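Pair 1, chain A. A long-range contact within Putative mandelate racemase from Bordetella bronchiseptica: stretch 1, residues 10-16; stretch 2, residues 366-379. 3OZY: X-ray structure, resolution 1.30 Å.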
# COMPACT_ATOMS: atom_id res chain seq x y z
N ALA A 10 -11.49 -9.38 -15.09
CA ALA A 10 -10.71 -10.06 -14.07
C ALA A 10 -11.45 -11.33 -13.64
O ALA A 10 -12.46 -11.24 -12.94
CB ALA A 10 -10.49 -9.14 -12.89
N HIS A 11 -10.94 -12.49 -14.06
CA HIS A 11 -11.57 -13.78 -13.75
C HIS A 11 -11.01 -14.33 -12.45
O HIS A 11 -9.84 -14.68 -12.37
CB HIS A 11 -11.29 -14.82 -14.85
CG HIS A 11 -11.69 -14.38 -16.23
ND1 HIS A 11 -12.92 -14.67 -16.78
CD2 HIS A 11 -11.01 -13.69 -17.17
CE1 HIS A 11 -12.98 -14.17 -18.00
NE2 HIS A 11 -11.83 -13.57 -18.26
N ALA A 12 -11.85 -14.42 -11.43
CA ALA A 12 -11.43 -14.99 -10.14
C ALA A 12 -11.45 -16.51 -10.18
O ALA A 12 -12.49 -17.12 -10.45
CB ALA A 12 -12.31 -14.47 -9.02
N LEU A 13 -10.29 -17.11 -9.88
CA LEU A 13 -10.12 -18.56 -9.96
C LEU A 13 -9.62 -19.15 -8.65
O LEU A 13 -8.80 -18.54 -7.96
CB LEU A 13 -9.14 -18.91 -11.08
CG LEU A 13 -9.42 -18.37 -12.47
CD1 LEU A 13 -8.35 -18.85 -13.45
CD2 LEU A 13 -10.80 -18.82 -12.95
N SER A 14 -10.11 -20.34 -8.32
CA SER A 14 -9.63 -21.05 -7.14
C SER A 14 -9.38 -22.51 -7.47
O SER A 14 -10.16 -23.14 -8.20
CB SER A 14 -10.61 -20.91 -5.98
OG SER A 14 -10.04 -21.39 -4.77
N THR A 15 -8.28 -23.05 -6.95
CA THR A 15 -7.96 -24.47 -7.11
C THR A 15 -7.64 -25.07 -5.75
O THR A 15 -7.01 -24.42 -4.91
CB THR A 15 -6.79 -24.70 -8.09
OG1 THR A 15 -5.58 -24.12 -7.56
CG2 THR A 15 -7.08 -24.08 -9.45
N PRO A 16 -8.06 -26.32 -5.51
CA PRO A 16 -7.91 -26.89 -4.17
C PRO A 16 -6.51 -27.45 -3.91
O PRO A 16 -5.72 -27.63 -4.83
CB PRO A 16 -8.95 -28.02 -4.16
CG PRO A 16 -9.08 -28.42 -5.60
CD PRO A 16 -8.86 -27.17 -6.41
N ASP A 366 -5.92 -22.56 -21.19
CA ASP A 366 -6.99 -23.55 -21.30
C ASP A 366 -8.25 -22.91 -20.73
O ASP A 366 -8.46 -22.90 -19.52
CB ASP A 366 -6.64 -24.83 -20.52
CG ASP A 366 -7.71 -25.91 -20.65
OD1 ASP A 366 -8.87 -25.60 -20.99
OD2 ASP A 366 -7.39 -27.09 -20.37
N TRP A 367 -9.09 -22.38 -21.62
CA TRP A 367 -10.27 -21.66 -21.18
C TRP A 367 -11.34 -22.57 -20.58
O TRP A 367 -12.19 -22.12 -19.82
CB TRP A 367 -10.82 -20.78 -22.31
CG TRP A 367 -9.89 -19.62 -22.62
CD1 TRP A 367 -8.99 -19.55 -23.64
CD2 TRP A 367 -9.77 -18.40 -21.89
NE1 TRP A 367 -8.32 -18.34 -23.60
CE2 TRP A 367 -8.78 -17.62 -22.53
CE3 TRP A 367 -10.41 -17.88 -20.75
CZ2 TRP A 367 -8.42 -16.35 -22.08
CZ3 TRP A 367 -10.04 -16.62 -20.31
CH2 TRP A 367 -9.06 -15.87 -20.97
N ASP A 368 -11.29 -23.86 -20.91
CA ASP A 368 -12.18 -24.81 -20.26
C ASP A 368 -11.79 -24.96 -18.79
O ASP A 368 -12.65 -24.99 -17.91
CB ASP A 368 -12.15 -26.17 -20.97
CG ASP A 368 -12.72 -26.10 -22.38
OD1 ASP A 368 -13.60 -25.25 -22.63
OD2 ASP A 368 -12.27 -26.89 -23.24
N PHE A 369 -10.49 -25.03 -18.52
CA PHE A 369 -10.01 -25.07 -17.15
C PHE A 369 -10.46 -23.80 -16.41
O PHE A 369 -10.97 -23.88 -15.29
CB PHE A 369 -8.49 -25.24 -17.10
CG PHE A 369 -7.91 -25.10 -15.72
CD1 PHE A 369 -7.77 -26.21 -14.91
CD2 PHE A 369 -7.54 -23.86 -15.23
CE1 PHE A 369 -7.25 -26.09 -13.63
CE2 PHE A 369 -7.02 -23.73 -13.95
CZ PHE A 369 -6.88 -24.85 -13.15
N VAL A 370 -10.28 -22.64 -17.03
CA VAL A 370 -10.71 -21.38 -16.43
C VAL A 370 -12.19 -21.42 -16.06
O VAL A 370 -12.56 -21.13 -14.92
CB VAL A 370 -10.44 -20.19 -17.38
CG1 VAL A 370 -11.05 -18.91 -16.84
CG2 VAL A 370 -8.93 -20.02 -17.59
N ALA A 371 -13.02 -21.82 -17.01
CA ALA A 371 -14.46 -21.86 -16.77
C ALA A 371 -14.84 -22.80 -15.63
O ALA A 371 -15.81 -22.55 -14.91
CB ALA A 371 -15.20 -22.25 -18.05
N ALA A 372 -14.08 -23.88 -15.46
CA ALA A 372 -14.38 -24.89 -14.44
C ALA A 372 -13.84 -24.56 -13.05
O ALA A 372 -14.10 -25.31 -12.10
CB ALA A 372 -13.89 -26.26 -14.88
N HIS A 373 -13.10 -23.47 -12.91
CA HIS A 373 -12.49 -23.15 -11.62
C HIS A 373 -12.83 -21.75 -11.10
O HIS A 373 -12.02 -21.12 -10.42
CB HIS A 373 -10.98 -23.38 -11.66
CG HIS A 373 -10.62 -24.83 -11.79
ND1 HIS A 373 -10.56 -25.46 -13.02
CD2 HIS A 373 -10.33 -25.77 -10.86
CE1 HIS A 373 -10.24 -26.73 -12.83
NE2 HIS A 373 -10.09 -26.94 -11.54
N ALA A 374 -14.03 -21.29 -11.41
CA ALA A 374 -14.50 -20.02 -10.87
C ALA A 374 -14.50 -20.03 -9.34
O ALA A 374 -14.95 -20.99 -8.70
CB ALA A 374 -15.88 -19.69 -11.40
N TRP A 375 -13.98 -18.96 -8.76
CA TRP A 375 -13.96 -18.78 -7.32
C TRP A 375 -15.37 -18.75 -6.75
O TRP A 375 -16.27 -18.14 -7.32
CB TRP A 375 -13.24 -17.46 -7.03
CG TRP A 375 -13.12 -17.03 -5.60
CD1 TRP A 375 -12.59 -17.74 -4.55
CD2 TRP A 375 -13.45 -15.74 -5.08
NE1 TRP A 375 -12.61 -16.97 -3.41
CE2 TRP A 375 -13.13 -15.74 -3.71
CE3 TRP A 375 -14.01 -14.58 -5.65
CZ2 TRP A 375 -13.34 -14.62 -2.89
CZ3 TRP A 375 -14.21 -13.48 -4.84
CH2 TRP A 375 -13.88 -13.51 -3.48
N LYS A 376 -15.56 -19.42 -5.61
CA LYS A 376 -16.85 -19.43 -4.94
C LYS A 376 -16.76 -18.94 -3.49
O LYS A 376 -17.56 -19.32 -2.64
CB LYS A 376 -17.48 -20.83 -4.99
CG LYS A 376 -17.77 -21.32 -6.40
CD LYS A 376 -18.37 -22.71 -6.40
CE LYS A 376 -18.56 -23.23 -7.82
NZ LYS A 376 -19.28 -22.25 -8.68
N GLY A 377 -15.77 -18.09 -3.22
CA GLY A 377 -15.60 -17.52 -1.90
C GLY A 377 -14.61 -18.25 -1.00
O GLY A 377 -14.45 -17.86 0.16
N GLU A 378 -13.97 -19.29 -1.51
CA GLU A 378 -12.96 -20.03 -0.74
C GLU A 378 -11.81 -19.10 -0.32
O GLU A 378 -11.47 -18.15 -1.05
CB GLU A 378 -12.38 -21.17 -1.57
CG GLU A 378 -13.41 -22.19 -2.06
CD GLU A 378 -13.89 -21.91 -3.48
OE1 GLU A 378 -13.81 -20.75 -3.95
OE2 GLU A 378 -14.35 -22.87 -4.14
N PRO A 379 -11.21 -19.36 0.84
CA PRO A 379 -10.04 -18.59 1.26
C PRO A 379 -8.77 -19.12 0.58
O PRO A 379 -8.71 -20.30 0.24
CB PRO A 379 -9.98 -18.86 2.76
CG PRO A 379 -10.48 -20.27 2.87
CD PRO A 379 -11.60 -20.37 1.85

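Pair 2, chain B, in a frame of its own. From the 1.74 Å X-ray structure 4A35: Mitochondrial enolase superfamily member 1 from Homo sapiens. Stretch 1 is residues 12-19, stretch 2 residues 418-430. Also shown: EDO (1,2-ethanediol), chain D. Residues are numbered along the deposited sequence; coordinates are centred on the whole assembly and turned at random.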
# COMPACT_ATOMS: atom_id res chain seq x y z
N VAL B 12 6.27 14.88 16.83
CA VAL B 12 5.34 13.80 16.54
C VAL B 12 5.42 12.84 17.70
O VAL B 12 6.53 12.46 18.12
CB VAL B 12 5.56 13.11 15.15
CG1 VAL B 12 7.05 12.71 14.91
CG2 VAL B 12 4.61 11.94 14.97
N ARG B 13 4.24 12.44 18.20
CA ARG B 13 4.12 11.58 19.36
C ARG B 13 3.16 10.44 19.10
O ARG B 13 2.17 10.59 18.39
CB ARG B 13 3.70 12.42 20.59
CG ARG B 13 4.82 13.41 21.09
CD ARG B 13 4.27 14.34 22.14
NE ARG B 13 3.40 15.35 21.49
CZ ARG B 13 2.78 16.34 22.11
NH1 ARG B 13 2.83 16.44 23.45
NH2 ARG B 13 2.05 17.21 21.41
N ASP B 14 3.46 9.30 19.71
CA ASP B 14 2.70 8.05 19.64
C ASP B 14 1.66 8.12 20.77
O ASP B 14 2.04 8.06 21.94
CB ASP B 14 3.71 6.89 19.85
CG ASP B 14 3.15 5.50 19.66
OD1 ASP B 14 1.89 5.34 19.75
OD2 ASP B 14 3.96 4.55 19.49
N VAL B 15 0.35 8.32 20.43
CA VAL B 15 -0.73 8.46 21.42
C VAL B 15 -1.66 7.26 21.30
O VAL B 15 -2.13 6.98 20.20
CB VAL B 15 -1.50 9.81 21.25
CG1 VAL B 15 -2.48 10.04 22.39
CG2 VAL B 15 -0.52 10.98 21.14
N ARG B 16 -1.92 6.53 22.39
CA ARG B 16 -2.73 5.33 22.29
C ARG B 16 -3.76 5.27 23.36
O ARG B 16 -3.48 5.56 24.51
CB ARG B 16 -1.83 4.04 22.37
CG ARG B 16 -0.73 3.99 21.28
CD ARG B 16 0.04 2.68 21.33
NE ARG B 16 1.22 2.78 20.47
CZ ARG B 16 1.94 1.75 20.04
NH1 ARG B 16 1.60 0.51 20.37
NH2 ARG B 16 2.99 1.95 19.27
N PHE B 17 -4.99 4.94 22.94
CA PHE B 17 -6.10 4.79 23.86
C PHE B 17 -6.38 3.29 24.01
O PHE B 17 -6.53 2.57 23.02
CB PHE B 17 -7.34 5.62 23.43
CG PHE B 17 -7.02 7.11 23.33
CD1 PHE B 17 -7.14 7.94 24.44
CD2 PHE B 17 -6.55 7.65 22.13
CE1 PHE B 17 -6.78 9.30 24.37
CE2 PHE B 17 -6.19 9.02 22.05
CZ PHE B 17 -6.30 9.83 23.17
N PRO B 18 -6.58 2.84 25.27
CA PRO B 18 -6.80 1.38 25.51
C PRO B 18 -8.25 0.93 25.26
O PRO B 18 -8.90 0.34 26.12
CB PRO B 18 -6.37 1.21 26.97
CG PRO B 18 -6.71 2.59 27.62
CD PRO B 18 -6.38 3.59 26.54
N THR B 19 -8.77 1.20 24.08
CA THR B 19 -10.18 0.91 23.80
C THR B 19 -10.48 -0.61 23.78
O THR B 19 -11.62 -0.99 24.06
CB THR B 19 -10.65 1.64 22.55
OG1 THR B 19 -9.76 1.36 21.52
CG2 THR B 19 -10.70 3.17 22.72
N GLU B 418 -6.61 19.60 16.81
CA GLU B 418 -5.91 19.88 18.05
C GLU B 418 -6.37 19.01 19.23
O GLU B 418 -7.57 18.92 19.52
CB GLU B 418 -6.02 21.36 18.43
CG GLU B 418 -5.10 21.71 19.60
CD GLU B 418 -4.88 23.20 19.71
OE1 GLU B 418 -5.33 23.95 18.80
OE2 GLU B 418 -4.35 23.62 20.75
N MET B 419 -5.38 18.33 19.88
CA MET B 419 -5.72 17.51 21.03
C MET B 419 -5.39 18.24 22.30
O MET B 419 -4.49 19.09 22.31
CB MET B 419 -5.02 16.15 20.97
CG MET B 419 -5.51 15.32 19.77
SD MET B 419 -4.75 13.65 19.68
CE MET B 419 -5.75 12.77 20.98
N LYS B 420 -6.06 17.87 23.38
CA LYS B 420 -5.78 18.40 24.70
C LYS B 420 -4.39 17.86 25.15
O LYS B 420 -4.17 16.64 25.15
CB LYS B 420 -6.89 17.99 25.70
CG LYS B 420 -8.22 18.70 25.44
CD LYS B 420 -9.24 18.25 26.44
CE LYS B 420 -10.61 18.84 26.10
NZ LYS B 420 -11.66 18.24 26.96
N GLU B 421 -3.45 18.77 25.47
CA GLU B 421 -2.11 18.34 25.87
C GLU B 421 -2.13 17.40 27.09
O GLU B 421 -1.35 16.46 27.08
CB GLU B 421 -1.13 19.51 26.04
CG GLU B 421 -0.64 20.00 24.67
CD GLU B 421 0.29 19.05 23.93
OE1 GLU B 421 1.18 18.46 24.59
OE2 GLU B 421 0.14 18.90 22.70
N GLU B 422 -3.04 17.61 28.09
CA GLU B 422 -3.17 16.68 29.23
C GLU B 422 -3.54 15.25 28.72
O GLU B 422 -2.90 14.27 29.15
CB GLU B 422 -4.20 17.19 30.27
N SER B 423 -4.49 15.14 27.76
CA SER B 423 -4.88 13.86 27.12
C SER B 423 -3.69 13.23 26.39
O SER B 423 -3.46 12.03 26.53
CB SER B 423 -6.03 14.06 26.14
OG SER B 423 -7.18 14.44 26.87
N VAL B 424 -2.95 14.02 25.59
CA VAL B 424 -1.80 13.48 24.85
C VAL B 424 -0.74 12.88 25.81
O VAL B 424 -0.35 11.70 25.69
CB VAL B 424 -1.17 14.58 23.96
CG1 VAL B 424 0.16 14.14 23.35
CG2 VAL B 424 -2.16 15.02 22.88
N LYS B 425 -0.37 13.67 26.82
CA LYS B 425 0.65 13.24 27.79
C LYS B 425 0.26 11.99 28.58
O LYS B 425 1.11 11.11 28.75
CB LYS B 425 0.98 14.41 28.74
CG LYS B 425 1.63 15.54 27.97
CD LYS B 425 1.99 16.76 28.78
CE LYS B 425 2.62 17.79 27.87
NZ LYS B 425 3.94 17.34 27.31
N LYS B 426 -1.02 11.88 29.01
CA LYS B 426 -1.46 10.70 29.80
C LYS B 426 -1.46 9.43 28.94
O LYS B 426 -1.28 8.33 29.46
CB LYS B 426 -2.90 10.90 30.34
CG LYS B 426 -2.99 11.45 31.76
CD LYS B 426 -4.45 11.55 32.20
CE LYS B 426 -4.59 11.93 33.66
NZ LYS B 426 -6.02 12.04 34.05
N HIS B 427 -1.71 9.60 27.62
CA HIS B 427 -1.88 8.45 26.70
C HIS B 427 -0.69 8.18 25.74
O HIS B 427 -0.74 7.24 24.91
CB HIS B 427 -3.18 8.68 25.90
CG HIS B 427 -4.39 8.62 26.77
ND1 HIS B 427 -4.92 9.78 27.36
CD2 HIS B 427 -5.10 7.55 27.19
CE1 HIS B 427 -5.94 9.37 28.10
NE2 HIS B 427 -6.10 8.04 28.01
N GLN B 428 0.41 8.94 25.92
CA GLN B 428 1.62 8.74 25.14
C GLN B 428 2.20 7.35 25.42
O GLN B 428 2.23 6.89 26.58
CB GLN B 428 2.62 9.82 25.48
CG GLN B 428 3.66 10.03 24.43
CD GLN B 428 4.42 11.31 24.63
OE1 GLN B 428 4.02 12.22 25.40
NE2 GLN B 428 5.48 11.42 23.85
N TYR B 429 2.49 6.64 24.34
CA TYR B 429 3.03 5.29 24.43
C TYR B 429 4.56 5.30 24.16
O TYR B 429 5.00 5.83 23.12
CB TYR B 429 2.30 4.34 23.45
CG TYR B 429 2.82 2.93 23.58
CD1 TYR B 429 2.31 2.06 24.55
CD2 TYR B 429 3.87 2.46 22.78
CE1 TYR B 429 2.85 0.79 24.74
CE2 TYR B 429 4.39 1.17 22.94
CZ TYR B 429 3.89 0.35 23.94
OH TYR B 429 4.39 -0.91 24.16
N PRO B 430 5.40 4.67 25.00
CA PRO B 430 5.08 3.82 26.17
C PRO B 430 5.11 4.51 27.54
O PRO B 430 4.78 3.86 28.54
CB PRO B 430 6.22 2.80 26.12
CG PRO B 430 7.42 3.65 25.72
CD PRO B 430 6.86 4.62 24.69
C1 EDO D . -0.23 -0.68 23.39
O1 EDO D . -0.57 -0.49 22.01
C2 EDO D . 0.89 -1.75 23.57
O2 EDO D . 0.82 -2.77 22.56
O HOH W 1 4.46 15.01 25.49
O HOH W 2 6.32 4.86 20.43
O HOH W 3 5.84 9.53 21.46

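In both pairs a strand crosses a short helix almost at right angles, and the chain leaving the helix pairs with the strand. The strand and helix directions differ by 82° in pair 1 and 87° in pair 2, with closest axis approaches of 8.7 and 7.4 Å; fourteen central residues superpose with an RMSD of 1.0 Å.

Two backbone hydrogen bonds fix the register. In pair 1, W375(A) N donates to A12(A) O (2.9 Å) and S14(A) N to H373(A) O (2.9 Å); in pair 2, Y429(B) N donates to D14(B) O (2.8 Å) and R16(B) N to H427(B) O (2.9 Å). All four angles exceed 160°. The bonds flank a single bridge, L13(A) with A374(A) or V15(B) with Q428(B).

The most closely matched inward position is H373(A) = H427(B), with side-chain centres 0.3 Å apart. Each imidazole is tied back to its own helix, H373(A) ND1 to F369(A) O and H427(B) ND1 to S423(B) O, both at 2.8 Å, so it presents the same surface to the strand. What meets it differs: T15(A) CG2 lies 3.9 Å from H373(A) CD2, whereas the matched F17(B) brings a whole ring, CD1 to H427(B) CD2 at 3.4 Å, with planes at 36°. F17(B) CZ also reaches M419(B) CE at 3.7 Å. T15(A) CG2 meets F369(A) CZ at 3.8 Å; the matched residue in pair 2 is S423(B).

L13(A) = V15(B) and V370(A) = V424(B) form an apolar contact in both: L13(A) CD2 to V370(A) CG1 and V15(B) CG2 to V424(B) CG1 are each 3.9 Å.

At H11(A) = R13(B), opposite W367(A) = E421(B), chemistry diverges. The edge of W367(A) points at the face of H11(A), centroids 5.8 Å apart and planes at 67°. Pair 2 has a two-pronged salt bridge instead, R13(B) NH1 to E421(B) OE1 at 2.8 Å and R13(B) NH2 to E421(B) OE2 at 2.9 Å, with V424(B) CG1 over one face of the guanidinium.

W375(A) = Y429(B) also points its CA-to-CB bond toward the strand, but the rings diverge, their side-chain centres 3.5 Å apart. A12(A) CB packs on W375(A) CB at 3.7 Å, and S14(A) CB lies 4.0 Å from W375(A) CD1, at the ring edge. At the matching strand positions, D14(B) OD1 accepts from R16(B) NE at 2.7 Å, part of a salt bridge, and the R16(B) guanidinium lies flat on Y429(B), centres 4.0 Å apart and planes at 20°. Pair 2 buries 701 Å² in all and pair 1 546 Å²; R13(B) alone is covered over 104 Å², against 41 Å² for the matched H11(A).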